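Side-chain contacts in hydroxylase, putative (Mycobacterium tuberculosis, PDB 3AFF), which probably hydroxylates the phenolic ring of the cholesterol-derived seco-steroid 3-HSA with reduced flavin and dioxygen, as the oxygenase component of a two-component monooxygenase: residues Thr235-Pro238 with Thr239-Ser242; Ala292-Arg295 with Gln296-Gly299; Arg319-Ala322 with Arg323-Gln326; Arg328-Gly331 with Arg332-Ser336. All coordinates share one frame; numbering follows the deposited sequence.

Interaction 1. Residues Thr235-Pro238 with Thr239-Ser242; sequences TMHP and TTIS
Thr239 turns its hydroxyl back toward the carbonyl of Thr235 one helical turn earlier: OG1 lies 2.7 Å from Thr235 O, while the backbone N of Thr239 reaches the same oxygen at 3.1 Å. The hydroxyl is brought there by a chi1 of -54°, which sets OG1 beside the residue's own N. That one proton also has Gln326 OE1 of helix 316-342 within reach, so which acceptor takes it is not settled. The two threonines lie side by side and point the same way, with Thr235 CG2 3.8 Å from Thr239 OG1; the hydroxyl of Thr235 is hydrogen-bonded to Glu304. Thr240 gives its N to Met236 O at 3.2 Å. The modelled position of its methyl against His237 O is doubtful. The His237 ring stacks on Trp233 and meets Tyr120 nearly at right angles. Ile241 follows, its N 3.0 Å from Pro238 O but 55° out of the carbonyl plane. Ser242 N, also 3.0 Å from Pro238 O, arrives in that plane and nearly straight (167°), so two amides grip one carbonyl. Pro238 has no N-H to give to the turn before, and the helix is kinked there. This is a proline kink in the first turns of helix 233-259, a buried part of the acyl-CoA dehydrogenase fold, close to Trp84 and Tyr120, which probably bind FMN.

Interaction 2. Residues Ala292-Arg295 with Gln296-Gly299; sequences AAWR and QLIG
The indole of Trp294 has Ile298 lying over one of its faces. The CG2 methyl sits 3.9 Å from the centroid of the five-membered ring and 25° off its normal, a CH-pi contact, while the other branch follows the rim of the six-membered ring, Ile298 CG1 lying 3.5 Å from Trp294 CZ2 and Ile298 CD1 3.8 Å from Trp294 CH2. Both arms of the isoleucine are thus spread along the indole. With CG anti to its backbone N (chi1 178°), the ring swings along the helix to meet the residue one turn later. Leu297 CD2 comes to the indole obliquely, 4.4 Å from Trp294 CZ3. The indole also forms a cation-pi pair with Arg73 and packs on Ala243, Val246 and Tyr250 of helix 233-259. Beneath this packing the backbone bonds Ile298 N to Trp294 O (3.0 Å) and Gln296 N to Ala292 O (3.1 Å) continue the helix; the extended glutamine side chain carries a buried OE1 for which the model offers no partner. Arg295 turns to Asp291, one turn back, in a salt bridge. The i, i+4 pair of Trp294 and Ile298 lies on the face of helix 286-309 that packs against helices 65-76 and 233-259, part of the helical bundle of the acyl-CoA dehydrogenase fold.

Interaction 3. Residues Arg319-Ala322 with Arg323-Gln326; sequences RARA and RRDQ
A salt-bridge network along one side of helix 316-342 joins Arg321, Arg324 and Asp325, the carboxylate lying one turn after the first arginine and next in sequence to the second. Its short link runs from Arg324 NH2 to Asp325 OD1, 2.8 Å, using the syn lone pair of that oxygen, with a weak companion bond from Arg324 NE to the same OD1. The other oxygen, OD2, stands at the edge of the Arg321 guanidinium, near its plane, and forms a long salt bridge of 3.7 Å to NH1; guanidinium and carboxylate are turned 53° apart. Arg321 and Asp325 point the same way, whereas Arg324 crosses over: a chi1 of 49° puts its CG between backbone N and carbonyl carbon, 3.3 Å from Arg321 O, and the chain then bends so that NH1 comes 3.8 Å from Arg321 CG, which lies over one guanidinium face. The carboxylate shared between them probably offsets the charge of two nearby arginines. Asp325 N is bonded to Arg321 O at 2.9 Å, while the bond from Gln326 N to Ala322 O, 3.3 Å, is weak. Arg323 leaves in another direction, toward Glu374 and the C-terminal residue pair Met393 and Val394. Ala322 packs between helices, touching Asn300 and Glu304 of helix 286-309 and Thr235 of helix 233-259, and Gln326 reaches Leu297 on the former and Pro238 on the latter.

Interaction 4. Residues Arg328-Gly331 with Arg332-Ser336; sequences RATG and RSIAS
Regular i to i+4 bonds carry the helix from Arg328 to Ser336, among them Ile334 N to Thr330 O and Ala335 N to Gly331 O, each 2.9 Å. Ser333 adds a side-chain bond to this pattern: its OG donates to Ala329 O at 2.9 Å, and its own N donates to the same oxygen at 3.1 Å. The two donors approach from opposite faces of the carbonyl plane, OG tilted 34° out of it. With OG anti to the carbonyl carbon (chi1 -75°), the hydroxyl comes within range of the Ala329 carbonyl. Such a serine closing on the carbonyl four residues back is a common way for a helix to satisfy a buried hydroxyl. Ser333 lies between helices of the acyl-CoA dehydrogenase fold, against Ala293 of helix 286-309 and Val246 and Ala249 of helix 233-259. Thr330 and Ile334 lie side by side and point the same way, Thr330 CG2 meeting Ile334 CD1 at 3.7 Å; the same CD1 also comes 3.4 Å from Thr330 O. Together these two residues face helix 354-370, where both touch Arg366 and Ile334 also touches His363. The aliphatic part of Arg332 runs over the Arg328 carbonyl, CG being 3.2 Å from Arg328 O, before its chain bends toward Asp289, with which it forms a long, weak ion pair.

In the fold
Along the chain the four contacts come in order on three helices: interaction 1 on helix 233-259, interaction 2 on helix 286-309, and interactions 3 and 4 on helix 316-342, their centres about 14 Å apart. The helices pack together, so all four touch or adjoin. Interaction 1 lies about 10 Å from interaction 3, centre to centre, and Gln326 reaches across to Ser242 between them; Ser242 also packs on Leu297 of interaction 2. Interaction 2, about 11 Å from both 3 and 4, packs Ala293 on the Ala329 carbonyl. The three helices belong to the C-terminal helical part of the acyl-CoA dehydrogenase fold, with interaction 1 nearest the probable FMN site.

Interaction 1. Residues Thr235-Pro238 with Thr239-Ser242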
ATOM      1  N   THR A 235      -1.262   0.354 -36.390  1.00 19.57           N
ATOM      2  CA  THR A 235      -2.328  -0.541 -35.958  1.00 19.27           C
ATOM      3  C   THR A 235      -2.560  -1.697 -36.885  1.00 19.71           C
ATOM      4  O   THR A 235      -2.650  -2.868 -36.434  1.00 20.80           O
ATOM      5  CB  THR A 235      -3.679   0.211 -35.639  1.00 19.79           C
ATOM      6  OG1 THR A 235      -3.411   1.304 -34.745  1.00 20.40           O
ATOM      7  CG2 THR A 235      -4.673  -0.715 -34.914  1.00 21.05           C
ATOM      8  N   MET A 236      -2.650  -1.439 -38.179  1.00 19.55           N
ATOM      9  CA  MET A 236      -3.057  -2.538 -39.105  1.00 19.09           C
ATOM     10  C   MET A 236      -2.019  -3.671 -39.162  1.00 17.54           C
ATOM     11  O   MET A 236      -2.315  -4.830 -39.218  1.00 16.68           O
ATOM     12  CB  MET A 236      -3.291  -1.968 -40.510  1.00 18.74           C
ATOM     13  CG  MET A 236      -4.563  -1.079 -40.614  1.00 19.92           C
ATOM     14  SD  MET A 236      -6.095  -2.030 -40.547  1.00 22.87           S
ATOM     15  CE  MET A 236      -6.190  -2.838 -42.115  1.00 23.19           C
ATOM     16  N   HIS A 237      -0.768  -3.284 -39.167  1.00 18.16           N
ATOM     17  CA  HIS A 237       0.333  -4.203 -39.363  1.00 17.33           C
ATOM     18  C   HIS A 237       0.481  -5.165 -38.172  1.00 17.25           C
ATOM     19  O   HIS A 237       0.462  -6.388 -38.401  1.00 16.22           O
ATOM     20  CB  HIS A 237       1.668  -3.435 -39.704  1.00 18.37           C
ATOM     21  CG  HIS A 237       2.863  -4.322 -39.815  1.00 18.10           C
ATOM     22  ND1 HIS A 237       2.854  -5.495 -40.542  1.00 19.74           N
ATOM     23  CD2 HIS A 237       4.116  -4.200 -39.316  1.00 19.38           C
ATOM     24  CE1 HIS A 237       4.029  -6.091 -40.427  1.00 21.50           C
ATOM     25  NE2 HIS A 237       4.828  -5.300 -39.734  1.00 19.48           N
ATOM     26  N   PRO A 238       0.647  -4.673 -36.926  1.00 16.95           N
ATOM     27  CA  PRO A 238       0.642  -5.700 -35.856  1.00 17.65           C
ATOM     28  C   PRO A 238      -0.672  -6.455 -35.605  1.00 18.15           C
ATOM     29  O   PRO A 238      -0.621  -7.607 -35.253  1.00 18.01           O
ATOM     30  CB  PRO A 238       1.067  -4.896 -34.581  1.00 17.45           C
ATOM     31  CG  PRO A 238       0.660  -3.571 -34.843  1.00 15.50           C
ATOM     32  CD  PRO A 238       0.998  -3.356 -36.354  1.00 17.61           C
ATOM     33  N   THR A 239      -1.847  -5.823 -35.780  1.00 18.38           N
ATOM     34  CA  THR A 239      -3.121  -6.539 -35.600  1.00 17.22           C
ATOM     35  C   THR A 239      -3.189  -7.712 -36.514  1.00 18.11           C
ATOM     36  O   THR A 239      -3.782  -8.731 -36.180  1.00 17.79           O
ATOM     37  CB  THR A 239      -4.362  -5.601 -35.775  1.00 19.07           C
ATOM     38  OG1 THR A 239      -4.219  -4.501 -34.913  1.00 15.90           O
ATOM     39  CG2 THR A 239      -5.674  -6.291 -35.429  1.00 14.84           C
ATOM     40  N   THR A 240      -2.553  -7.630 -37.673  1.00 18.31           N
ATOM     41  CA  THR A 240      -2.513  -8.763 -38.621  1.00 20.20           C
ATOM     42  C   THR A 240      -2.047 -10.055 -37.997  1.00 20.35           C
ATOM     43  O   THR A 240      -2.554 -11.129 -38.360  1.00 20.49           O
ATOM     44  CB  THR A 240      -1.571  -8.435 -39.898  1.00 20.33           C
ATOM     45  OG1 THR A 240      -1.521  -9.497 -40.837  1.00 23.12           O
ATOM     46  CG2 THR A 240      -0.084  -8.175 -39.480  1.00 26.82           C
ATOM     47  N   ILE A 241      -1.079  -9.920 -37.081  1.00 19.23           N
ATOM     48  CA  ILE A 241      -0.414 -10.988 -36.314  1.00 20.88           C
ATOM     49  C   ILE A 241      -1.198 -11.324 -34.997  1.00 19.91           C
ATOM     50  O   ILE A 241      -1.445 -12.483 -34.699  1.00 20.05           O
ATOM     51  CB  ILE A 241       1.093 -10.467 -35.969  1.00 19.48           C
ATOM     52  CG1 ILE A 241       1.946 -10.535 -37.213  1.00 26.16           C
ATOM     53  CG2 ILE A 241       1.837 -11.292 -34.932  1.00 24.98           C
ATOM     54  CD1 ILE A 241       1.401 -11.440 -38.272  1.00 25.59           C
ATOM     55  N   SER A 242      -1.569 -10.285 -34.252  1.00 19.21           N
ATOM     56  CA  SER A 242      -2.217 -10.465 -32.970  1.00 19.74           C
ATOM     57  C   SER A 242      -3.603 -11.105 -33.100  1.00 19.62           C
ATOM     58  O   SER A 242      -3.963 -11.924 -32.237  1.00 17.98           O
ATOM     59  CB  SER A 242      -2.328  -9.159 -32.223  1.00 18.81           C
ATOM     60  OG  SER A 242      -1.022  -8.600 -32.002  1.00 19.80           O
TER

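Interaction 2. Residues Ala292-Arg295 with Gln296-Gly299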
ATOM      1  N   ALA A 292     -11.603 -11.177 -23.033  1.00 25.04           N
ATOM      2  CA  ALA A 292     -11.164  -9.795 -22.710  1.00 24.37           C
ATOM      3  C   ALA A 292     -10.017  -9.327 -23.645  1.00 23.12           C
ATOM      4  O   ALA A 292      -9.996  -8.170 -24.038  1.00 23.80           O
ATOM      5  CB  ALA A 292     -10.748  -9.631 -21.222  1.00 24.17           C
ATOM      6  N   ALA A 293      -9.088 -10.226 -23.987  1.00 23.82           N
ATOM      7  CA  ALA A 293      -7.942  -9.911 -24.862  1.00 22.72           C
ATOM      8  C   ALA A 293      -8.502  -9.538 -26.248  1.00 23.30           C
ATOM      9  O   ALA A 293      -8.081  -8.549 -26.866  1.00 22.70           O
ATOM     10  CB  ALA A 293      -6.988 -11.145 -24.981  1.00 22.55           C
ATOM     11  N   TRP A 294      -9.463 -10.333 -26.715  1.00 23.54           N
ATOM     12  CA  TRP A 294     -10.141 -10.034 -27.971  1.00 24.02           C
ATOM     13  C   TRP A 294     -10.913  -8.689 -28.006  1.00 25.70           C
ATOM     14  O   TRP A 294     -10.700  -7.873 -28.945  1.00 25.38           O
ATOM     15  CB  TRP A 294     -11.015 -11.197 -28.469  1.00 23.78           C
ATOM     16  CG  TRP A 294     -11.731 -10.810 -29.774  1.00 22.87           C
ATOM     17  CD1 TRP A 294     -13.051 -10.407 -29.907  1.00 23.23           C
ATOM     18  CD2 TRP A 294     -11.126 -10.669 -31.099  1.00 22.89           C
ATOM     19  NE1 TRP A 294     -13.322 -10.081 -31.255  1.00 22.21           N
ATOM     20  CE2 TRP A 294     -12.166 -10.233 -31.998  1.00 22.30           C
ATOM     21  CE3 TRP A 294      -9.839 -10.910 -31.611  1.00 19.87           C
ATOM     22  CZ2 TRP A 294     -11.952 -10.064 -33.386  1.00 22.68           C
ATOM     23  CZ3 TRP A 294      -9.612 -10.703 -33.032  1.00 22.94           C
ATOM     24  CH2 TRP A 294     -10.668 -10.286 -33.879  1.00 24.05           C
ATOM     25  N   ARG A 295     -11.807  -8.453 -27.039  1.00 25.44           N
ATOM     26  CA  ARG A 295     -12.541  -7.172 -26.989  1.00 28.10           C
ATOM     27  C   ARG A 295     -11.575  -6.011 -27.036  1.00 25.74           C
ATOM     28  O   ARG A 295     -11.823  -5.018 -27.682  1.00 24.12           O
ATOM     29  CB  ARG A 295     -13.293  -6.989 -25.673  1.00 27.54           C
ATOM     30  CG  ARG A 295     -14.517  -7.847 -25.398  1.00 34.57           C
ATOM     31  CD  ARG A 295     -15.056  -7.466 -23.957  1.00 35.14           C
ATOM     32  NE  ARG A 295     -15.049  -8.656 -23.090  1.00 45.42           N
ATOM     33  CZ  ARG A 295     -15.902  -9.675 -23.228  1.00 52.62           C
ATOM     34  NH1 ARG A 295     -16.863  -9.648 -24.166  1.00 57.84           N
ATOM     35  NH2 ARG A 295     -15.808 -10.725 -22.433  1.00 53.61           N
ATOM     36  N   GLN A 296     -10.507  -6.115 -26.243  1.00 25.54           N
ATOM     37  CA  GLN A 296      -9.481  -5.075 -26.176  1.00 25.31           C
ATOM     38  C   GLN A 296      -8.802  -4.858 -27.562  1.00 24.66           C
ATOM     39  O   GLN A 296      -8.773  -3.701 -28.061  1.00 24.72           O
ATOM     40  CB  GLN A 296      -8.466  -5.462 -25.094  1.00 26.31           C
ATOM     41  CG  GLN A 296      -7.276  -4.518 -24.867  1.00 28.03           C
ATOM     42  CD  GLN A 296      -6.268  -5.123 -23.831  1.00 30.89           C
ATOM     43  OE1 GLN A 296      -5.854  -6.317 -23.924  1.00 34.76           O
ATOM     44  NE2 GLN A 296      -5.932  -4.318 -22.798  1.00 38.86           N
ATOM     45  N   LEU A 297      -8.326  -5.928 -28.208  1.00 21.54           N
ATOM     46  CA  LEU A 297      -7.646  -5.786 -29.545  1.00 22.00           C
ATOM     47  C   LEU A 297      -8.542  -5.198 -30.659  1.00 23.11           C
ATOM     48  O   LEU A 297      -8.153  -4.291 -31.382  1.00 23.64           O
ATOM     49  CB  LEU A 297      -7.155  -7.150 -30.028  1.00 20.88           C
ATOM     50  CG  LEU A 297      -6.163  -7.260 -31.223  1.00 20.70           C
ATOM     51  CD1 LEU A 297      -4.835  -6.631 -30.847  1.00 17.68           C
ATOM     52  CD2 LEU A 297      -5.982  -8.699 -31.597  1.00 17.57           C
ATOM     53  N   ILE A 298      -9.735  -5.768 -30.805  1.00 23.81           N
ATOM     54  CA  ILE A 298     -10.657  -5.409 -31.866  1.00 24.07           C
ATOM     55  C   ILE A 298     -11.312  -4.086 -31.529  1.00 24.70           C
ATOM     56  O   ILE A 298     -11.740  -3.332 -32.415  1.00 25.28           O
ATOM     57  CB  ILE A 298     -11.694  -6.558 -32.048  1.00 24.75           C
ATOM     58  CG1 ILE A 298     -12.264  -6.558 -33.466  1.00 23.78           C
ATOM     59  CG2 ILE A 298     -12.796  -6.549 -30.887  1.00 25.48           C
ATOM     60  CD1 ILE A 298     -11.243  -6.603 -34.556  1.00 21.98           C
ATOM     61  N   GLY A 299     -11.373  -3.782 -30.225  1.00 24.18           N
ATOM     62  CA  GLY A 299     -11.820  -2.484 -29.768  1.00 23.45           C
ATOM     63  C   GLY A 299     -11.051  -1.283 -30.275  1.00 22.54           C
ATOM     64  O   GLY A 299     -11.654  -0.246 -30.573  1.00 21.62           O
TER

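Interaction 3. Residues Arg319-Ala322 with Arg323-Gln326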
ATOM      1  N   ARG A 319      -3.629   5.516 -31.194  1.00 21.83           N
ATOM      2  CA  ARG A 319      -2.657   4.611 -31.834  1.00 21.41           C
ATOM      3  C   ARG A 319      -1.684   4.055 -30.786  1.00 19.36           C
ATOM      4  O   ARG A 319      -1.368   2.854 -30.781  1.00 18.17           O
ATOM      5  CB  ARG A 319      -1.901   5.360 -32.948  1.00 21.11           C
ATOM      6  CG  ARG A 319      -2.729   5.677 -34.245  1.00 23.03           C
ATOM      7  CD  ARG A 319      -2.135   6.903 -35.039  1.00 24.29           C
ATOM      8  NE  ARG A 319      -0.744   6.714 -35.060  1.00 29.74           N
ATOM      9  CZ  ARG A 319       0.220   7.618 -34.924  1.00 29.97           C
ATOM     10  NH1 ARG A 319       0.027   8.911 -34.949  1.00 28.49           N
ATOM     11  NH2 ARG A 319       1.429   7.152 -34.851  1.00 34.37           N
ATOM     12  N   ALA A 320      -1.226   4.928 -29.904  1.00 19.17           N
ATOM     13  CA  ALA A 320      -0.396   4.496 -28.742  1.00 21.02           C
ATOM     14  C   ALA A 320      -1.003   3.403 -27.825  1.00 21.08           C
ATOM     15  O   ALA A 320      -0.375   2.384 -27.547  1.00 21.74           O
ATOM     16  CB  ALA A 320       0.023   5.710 -27.924  1.00 20.76           C
ATOM     17  N   ARG A 321      -2.240   3.591 -27.375  1.00 23.58           N
ATOM     18  CA  ARG A 321      -2.998   2.506 -26.696  1.00 24.60           C
ATOM     19  C   ARG A 321      -3.041   1.220 -27.530  1.00 22.72           C
ATOM     20  O   ARG A 321      -2.934   0.122 -27.003  1.00 22.48           O
ATOM     21  CB  ARG A 321      -4.457   2.912 -26.497  1.00 25.12           C
ATOM     22  CG  ARG A 321      -4.749   3.804 -25.331  1.00 31.15           C
ATOM     23  CD  ARG A 321      -6.243   3.669 -24.794  1.00 32.00           C
ATOM     24  NE  ARG A 321      -7.364   3.834 -25.739  1.00 40.47           N
ATOM     25  CZ  ARG A 321      -8.009   2.795 -26.284  1.00 45.83           C
ATOM     26  NH1 ARG A 321      -7.569   1.575 -25.970  1.00 46.89           N
ATOM     27  NH2 ARG A 321      -9.070   2.939 -27.119  1.00 42.87           N
ATOM     28  N   ALA A 322      -3.282   1.356 -28.832  1.00 21.77           N
ATOM     29  CA  ALA A 322      -3.477   0.177 -29.690  1.00 21.20           C
ATOM     30  C   ALA A 322      -2.172  -0.630 -29.734  1.00 22.15           C
ATOM     31  O   ALA A 322      -2.208  -1.848 -29.693  1.00 20.82           O
ATOM     32  CB  ALA A 322      -3.979   0.596 -31.147  1.00 20.77           C
ATOM     33  N   ARG A 323      -1.023   0.059 -29.752  1.00 22.42           N
ATOM     34  CA  ARG A 323       0.262  -0.598 -29.680  1.00 23.18           C
ATOM     35  C   ARG A 323       0.570  -1.334 -28.399  1.00 23.37           C
ATOM     36  O   ARG A 323       1.099  -2.425 -28.443  1.00 22.73           O
ATOM     37  CB  ARG A 323       1.414   0.380 -29.904  1.00 23.89           C
ATOM     38  CG  ARG A 323       1.736   0.511 -31.339  1.00 29.56           C
ATOM     39  CD  ARG A 323       2.889  -0.360 -31.818  1.00 29.01           C
ATOM     40  NE  ARG A 323       3.121   0.038 -33.211  1.00 26.83           N
ATOM     41  CZ  ARG A 323       3.531  -0.775 -34.158  1.00 24.92           C
ATOM     42  NH1 ARG A 323       3.748  -2.040 -33.852  1.00 28.22           N
ATOM     43  NH2 ARG A 323       3.718  -0.332 -35.415  1.00 28.07           N
ATOM     44  N   ARG A 324       0.342  -0.690 -27.259  1.00 25.96           N
ATOM     45  CA  ARG A 324       0.565  -1.337 -25.992  1.00 26.38           C
ATOM     46  C   ARG A 324      -0.395  -2.505 -25.826  1.00 25.58           C
ATOM     47  O   ARG A 324      -0.017  -3.526 -25.253  1.00 25.47           O
ATOM     48  CB  ARG A 324       0.557  -0.360 -24.818  1.00 28.74           C
ATOM     49  CG  ARG A 324      -0.587   0.599 -24.760  1.00 35.98           C
ATOM     50  CD  ARG A 324      -1.130   0.804 -23.288  1.00 45.91           C
ATOM     51  NE  ARG A 324      -2.436   0.114 -23.128  1.00 50.93           N
ATOM     52  CZ  ARG A 324      -3.581   0.641 -22.650  1.00 52.70           C
ATOM     53  NH1 ARG A 324      -3.647   1.905 -22.219  1.00 52.66           N
ATOM     54  NH2 ARG A 324      -4.675  -0.127 -22.581  1.00 49.17           N
ATOM     55  N   ASP A 325      -1.606  -2.394 -26.366  1.00 24.29           N
ATOM     56  CA  ASP A 325      -2.540  -3.510 -26.326  1.00 23.35           C
ATOM     57  C   ASP A 325      -2.155  -4.725 -27.148  1.00 23.19           C
ATOM     58  O   ASP A 325      -2.657  -5.817 -26.863  1.00 23.57           O
ATOM     59  CB  ASP A 325      -3.991  -3.051 -26.631  1.00 24.36           C
ATOM     60  CG  ASP A 325      -4.587  -2.201 -25.508  1.00 25.29           C
ATOM     61  OD1 ASP A 325      -3.961  -2.135 -24.419  1.00 28.08           O
ATOM     62  OD2 ASP A 325      -5.661  -1.593 -25.705  1.00 25.13           O
ATOM     63  N   GLN A 326      -1.274  -4.593 -28.152  1.00 22.89           N
ATOM     64  CA  GLN A 326      -0.838  -5.790 -28.901  1.00 22.04           C
ATOM     65  C   GLN A 326      -0.182  -6.810 -27.982  1.00 22.46           C
ATOM     66  O   GLN A 326      -0.569  -7.958 -27.977  1.00 22.60           O
ATOM     67  CB  GLN A 326       0.151  -5.432 -30.043  1.00 22.22           C
ATOM     68  CG  GLN A 326      -0.403  -4.355 -31.016  1.00 19.34           C
ATOM     69  CD  GLN A 326      -1.520  -4.832 -31.932  1.00 20.45           C
ATOM     70  OE1 GLN A 326      -2.266  -3.998 -32.532  1.00 22.75           O
ATOM     71  NE2 GLN A 326      -1.639  -6.137 -32.086  1.00 16.54           N
TER

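Interaction 4. Residues Arg328-Gly331 with Arg332-Ser336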
ATOM      1  N   ARG A 328      -0.479  -6.885 -24.657  1.00 25.49           N
ATOM      2  CA  ARG A 328      -1.377  -7.297 -23.580  1.00 26.94           C
ATOM      3  C   ARG A 328      -2.305  -8.419 -24.088  1.00 27.03           C
ATOM      4  O   ARG A 328      -2.458  -9.443 -23.430  1.00 25.73           O
ATOM      5  CB  ARG A 328      -2.199  -6.128 -23.059  1.00 28.77           C
ATOM      6  CG  ARG A 328      -1.338  -4.936 -22.596  1.00 30.06           C
ATOM      7  CD  ARG A 328      -2.059  -3.989 -21.602  1.00 32.48           C
ATOM      8  NE  ARG A 328      -1.081  -2.999 -21.070  1.00 41.36           N
ATOM      9  CZ  ARG A 328      -1.390  -1.750 -20.670  1.00 48.30           C
ATOM     10  NH1 ARG A 328      -2.653  -1.332 -20.716  1.00 52.65           N
ATOM     11  NH2 ARG A 328      -0.453  -0.903 -20.222  1.00 47.76           N
ATOM     12  N   ALA A 329      -2.893  -8.234 -25.274  1.00 26.11           N
ATOM     13  CA  ALA A 329      -3.814  -9.212 -25.820  1.00 26.72           C
ATOM     14  C   ALA A 329      -3.154 -10.553 -26.060  1.00 26.72           C
ATOM     15  O   ALA A 329      -3.658 -11.590 -25.650  1.00 27.72           O
ATOM     16  CB  ALA A 329      -4.417  -8.704 -27.095  1.00 26.79           C
ATOM     17  N   THR A 330      -2.015 -10.521 -26.727  1.00 26.57           N
ATOM     18  CA  THR A 330      -1.339 -11.691 -27.129  1.00 27.02           C
ATOM     19  C   THR A 330      -0.725 -12.373 -25.887  1.00 27.14           C
ATOM     20  O   THR A 330      -0.761 -13.599 -25.764  1.00 27.05           O
ATOM     21  CB  THR A 330      -0.327 -11.317 -28.248  1.00 28.08           C
ATOM     22  OG1 THR A 330      -1.014 -10.965 -29.473  1.00 28.92           O
ATOM     23  CG2 THR A 330       0.554 -12.480 -28.577  1.00 33.60           C
ATOM     24  N   GLY A 331      -0.164 -11.585 -24.971  1.00 26.34           N
ATOM     25  CA  GLY A 331       0.299 -12.109 -23.648  1.00 25.92           C
ATOM     26  C   GLY A 331      -0.728 -12.846 -22.778  1.00 25.78           C
ATOM     27  O   GLY A 331      -0.455 -13.967 -22.280  1.00 23.70           O
ATOM     28  N   ARG A 332      -1.907 -12.242 -22.625  1.00 26.84           N
ATOM     29  CA  ARG A 332      -3.035 -12.852 -21.903  1.00 28.82           C
ATOM     30  C   ARG A 332      -3.475 -14.165 -22.561  1.00 28.16           C
ATOM     31  O   ARG A 332      -3.720 -15.176 -21.879  1.00 27.69           O
ATOM     32  CB  ARG A 332      -4.246 -11.930 -21.875  1.00 30.31           C
ATOM     33  CG  ARG A 332      -4.126 -10.700 -20.987  1.00 36.09           C
ATOM     34  CD  ARG A 332      -5.215  -9.655 -21.466  1.00 47.06           C
ATOM     35  NE  ARG A 332      -6.576  -9.623 -20.835  1.00 54.25           N
ATOM     36  CZ  ARG A 332      -6.897  -9.885 -19.550  1.00 58.31           C
ATOM     37  NH1 ARG A 332      -5.977 -10.259 -18.637  1.00 60.67           N
ATOM     38  NH2 ARG A 332      -8.173  -9.774 -19.161  1.00 56.80           N
ATOM     39  N   SER A 333      -3.618 -14.109 -23.885  1.00 27.83           N
ATOM     40  CA  SER A 333      -3.996 -15.218 -24.719  1.00 27.11           C
ATOM     41  C   SER A 333      -3.067 -16.360 -24.576  1.00 26.07           C
ATOM     42  O   SER A 333      -3.518 -17.472 -24.407  1.00 25.88           O
ATOM     43  CB  SER A 333      -3.987 -14.747 -26.194  1.00 29.07           C
ATOM     44  OG  SER A 333      -5.130 -13.942 -26.394  1.00 32.67           O
ATOM     45  N   ILE A 334      -1.757 -16.111 -24.689  1.00 25.19           N
ATOM     46  CA  ILE A 334      -0.783 -17.158 -24.629  1.00 25.21           C
ATOM     47  C   ILE A 334      -0.772 -17.733 -23.173  1.00 25.64           C
ATOM     48  O   ILE A 334      -0.656 -18.960 -22.966  1.00 24.85           O
ATOM     49  CB  ILE A 334       0.670 -16.691 -25.057  1.00 27.24           C
ATOM     50  CG1 ILE A 334       1.046 -17.157 -26.471  1.00 30.26           C
ATOM     51  CG2 ILE A 334       1.729 -17.366 -24.293  1.00 26.25           C
ATOM     52  CD1 ILE A 334       0.896 -16.037 -27.512  1.00 35.90           C
ATOM     53  N   ALA A 335      -0.871 -16.868 -22.183  1.00 24.55           N
ATOM     54  CA  ALA A 335      -0.868 -17.343 -20.762  1.00 25.55           C
ATOM     55  C   ALA A 335      -1.983 -18.406 -20.543  1.00 24.85           C
ATOM     56  O   ALA A 335      -1.738 -19.473 -20.018  1.00 26.27           O
ATOM     57  CB  ALA A 335      -1.097 -16.185 -19.861  1.00 24.54           C
ATOM     58  N   SER A 336      -3.205 -18.068 -20.971  1.00 25.91           N
ATOM     59  CA  SER A 336      -4.356 -18.953 -20.998  1.00 25.12           C
ATOM     60  C   SER A 336      -4.112 -20.214 -21.804  1.00 25.04           C
ATOM     61  O   SER A 336      -4.493 -21.264 -21.390  1.00 24.66           O
ATOM     62  CB  SER A 336      -5.531 -18.213 -21.613  1.00 25.20           C
ATOM     63  OG  SER A 336      -5.959 -17.162 -20.784  1.00 26.78           O
TER